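Local coordinates for imine reductase (PDB 5FWN), which catalyses the reduction of imines to amines, with NADPH as the expected hydride donor, at the interface of chains A and B. Residues are numbered along the deposited sequence; one frame, centred on the assembly and turned at random. Chains: chain A/B, Imine reductase.

The interface of chains A and B. Residues chain A 177, 181, 211, 215, 219; chain B 177-178, 181-182, 211.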
ATOM      1  N   MET A 177      -5.753   1.422   6.029  1.00 18.17           N
ATOM      2  CA  MET A 177      -5.081   1.224   4.752  1.00 17.22           C
ATOM      3  C   MET A 177      -3.841   0.298   4.869  1.00 17.51           C
ATOM      4  O   MET A 177      -3.579  -0.532   3.999  1.00 15.20           O
ATOM      5  CB  MET A 177      -4.685   2.584   4.185  1.00 18.33           C
ATOM      6  CG  MET A 177      -3.891   2.553   2.860  1.00 20.62           C
ATOM      7  SD  MET A 177      -3.240   4.186   2.448  1.00 23.55           S
ATOM      8  CE  MET A 177      -2.357   3.771   0.951  1.00 25.24           C
ATOM      9  N   SER A 181      -3.087  -3.188   2.860  1.00 17.99           N
ATOM     10  CA  SER A 181      -1.911  -3.239   1.998  1.00 19.93           C
ATOM     11  C   SER A 181      -0.992  -4.384   2.360  1.00 19.86           C
ATOM     12  O   SER A 181      -0.507  -5.071   1.479  1.00 18.51           O
ATOM     13  CB  SER A 181      -1.079  -1.937   1.985  1.00 19.48           C
ATOM     14  OG  SER A 181      -1.916  -0.819   1.783  1.00 24.92           O
ATOM     15  N   LEU A 211       5.113  -0.071  -5.063  1.00 20.03           N
ATOM     16  CA  LEU A 211       4.292   0.625  -4.091  1.00 21.80           C
ATOM     17  C   LEU A 211       4.243   2.175  -4.367  1.00 19.26           C
ATOM     18  O   LEU A 211       3.189   2.746  -4.513  1.00 17.04           O
ATOM     19  CB  LEU A 211       4.771   0.251  -2.675  1.00 23.22           C
ATOM     20  CG  LEU A 211       4.034   0.760  -1.437  1.00 24.30           C
ATOM     21  CD1 LEU A 211       2.519   0.503  -1.453  1.00 25.11           C
ATOM     22  CD2 LEU A 211       4.554   0.143  -0.152  1.00 23.65           C
ATOM     23  N   ILE A 215       1.143   1.870  -7.073  1.00 17.87           N
ATOM     24  CA  ILE A 215       0.009   1.957  -6.143  1.00 18.80           C
ATOM     25  C   ILE A 215      -0.273   3.451  -5.758  1.00 18.32           C
ATOM     26  O   ILE A 215      -1.396   3.925  -5.873  1.00 21.12           O
ATOM     27  CB  ILE A 215       0.226   1.060  -4.925  1.00 18.65           C
ATOM     28  CG1 ILE A 215       0.287  -0.416  -5.358  1.00 19.88           C
ATOM     29  CG2 ILE A 215      -0.869   1.277  -3.862  1.00 18.83           C
ATOM     30  CD1 ILE A 215       0.603  -1.410  -4.198  1.00 19.71           C
ATOM     31  N   ILE A 219      -3.688   5.528  -6.956  1.00 24.83           N
ATOM     32  CA  ILE A 219      -4.536   6.137  -5.927  1.00 24.49           C
ATOM     33  C   ILE A 219      -4.762   7.617  -6.240  1.00 24.86           C
ATOM     34  O   ILE A 219      -5.905   8.030  -6.328  1.00 23.24           O
ATOM     35  CB  ILE A 219      -3.957   5.975  -4.490  1.00 22.80           C
ATOM     36  CG1 ILE A 219      -4.181   4.532  -4.048  1.00 23.32           C
ATOM     37  CG2 ILE A 219      -4.603   6.954  -3.504  1.00 21.69           C
ATOM     38  CD1 ILE A 219      -3.407   4.114  -2.823  1.00 22.79           C
TER
ATOM     39  N   MET B 177      -1.758  -7.206  -4.678  1.00 18.15           N
ATOM     40  CA  MET B 177      -1.408  -6.263  -3.637  1.00 18.81           C
ATOM     41  C   MET B 177      -2.003  -4.886  -3.894  1.00 19.95           C
ATOM     42  O   MET B 177      -2.505  -4.214  -2.968  1.00 18.18           O
ATOM     43  CB  MET B 177       0.106  -6.187  -3.465  1.00 20.03           C
ATOM     44  CG  MET B 177       0.625  -5.140  -2.478  1.00 21.56           C
ATOM     45  SD  MET B 177       2.446  -4.918  -2.640  1.00 23.73           S
ATOM     46  CE  MET B 177       2.663  -3.641  -1.363  1.00 24.11           C
ATOM     47  N   MET B 178      -1.962  -4.449  -5.149  1.00 22.32           N
ATOM     48  CA  MET B 178      -2.538  -3.125  -5.533  1.00 22.07           C
ATOM     49  C   MET B 178      -4.032  -3.033  -5.202  1.00 21.15           C
ATOM     50  O   MET B 178      -4.462  -2.058  -4.603  1.00 18.03           O
ATOM     51  CB  MET B 178      -2.335  -2.851  -7.015  1.00 24.17           C
ATOM     52  CG  MET B 178      -2.900  -1.525  -7.480  1.00 27.46           C
ATOM     53  SD  MET B 178      -2.770  -1.344  -9.243  1.00 29.63           S
ATOM     54  CE  MET B 178      -4.206  -2.336  -9.684  1.00 30.02           C
ATOM     55  N   SER B 181      -4.524  -2.688  -1.471  1.00 15.35           N
ATOM     56  CA  SER B 181      -4.026  -1.402  -0.983  1.00 17.19           C
ATOM     57  C   SER B 181      -4.968  -0.312  -1.334  1.00 16.72           C
ATOM     58  O   SER B 181      -5.219   0.567  -0.511  1.00 15.76           O
ATOM     59  CB  SER B 181      -2.628  -1.013  -1.536  1.00 18.19           C
ATOM     60  OG  SER B 181      -1.734  -2.077  -1.318  1.00 24.65           O
ATOM     61  N   MET B 182      -5.477  -0.335  -2.572  1.00 19.10           N
ATOM     62  CA  MET B 182      -6.392   0.694  -3.024  1.00 19.96           C
ATOM     63  C   MET B 182      -7.684   0.624  -2.191  1.00 19.54           C
ATOM     64  O   MET B 182      -8.245   1.648  -1.854  1.00 17.92           O
ATOM     65  CB  MET B 182      -6.772   0.538  -4.488  1.00 22.67           C
ATOM     66  CG  MET B 182      -5.659   0.846  -5.474  1.00 30.32           C
ATOM     67  SD  MET B 182      -6.316   0.577  -7.164  1.00 36.69           S
ATOM     68  CE  MET B 182      -7.016   2.230  -7.219  1.00 35.10           C
ATOM     69  N   LEU B 211       2.498   5.868   2.992  1.00 20.91           N
ATOM     70  CA  LEU B 211       2.718   4.667   2.173  1.00 21.38           C
ATOM     71  C   LEU B 211       4.228   4.257   2.108  1.00 21.85           C
ATOM     72  O   LEU B 211       4.567   3.137   2.406  1.00 19.70           O
ATOM     73  CB  LEU B 211       2.084   4.879   0.786  1.00 23.92           C
ATOM     74  CG  LEU B 211       2.191   3.860  -0.349  1.00 27.05           C
ATOM     75  CD1 LEU B 211       1.197   4.158  -1.469  1.00 28.52           C
ATOM     76  CD2 LEU B 211       3.564   4.083  -0.985  1.00 33.39           C
TER
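A:Ser181 and B:Ser181 face each other near the two-fold axis, and the flat groups beside them are the peptide carbonyls of A:Met177 and B:Met177. Each serine hydroxyl approaches the carbonyl of its own chain from above one face, about 40° out of the plane. A:Ser181 OG hydrogen-bonds to A:Met177 O at 2.8 Å, and B:Ser181 OG does the same to B:Met177 O. OG lies anti to the carbonyl carbon (chi1 -49° in chain A), which turns it back along helix 166-193. The two hydroxyls, A:Ser181 OG and B:Ser181 OG, are 3.4 Å apart, and each also touches the other serine's CB.

A:Ile215, on helix 199-222, fills the flank of this pair. Its CG2 packs on B:Ser181 CB at 3.7 Å. The longer branch runs antiparallel to the B:Met178 side chain, placing CD1 3.8 Å from B:Met178 CA. The extended chain of B:Met177 brings its methyl CE within 4.1 Å of A:Leu211 CD1.

The side chains of A:Leu211 and B:Leu211 lie alongside each other, pointing opposite ways. A:Leu211 CG and B:Leu211 CD2 are modelled 3.4 Å apart, a tight contact. The methyl branches are turned differently about CB-CG in the two chains. This asymmetry, and the tightness with it, may be real or may lie in the fit.

This helix-to-helix packing is part of the apolar core that joins the C-terminal domains. Imine reductases of this family work as intertwined dimers, and this patch contributes to that assembly.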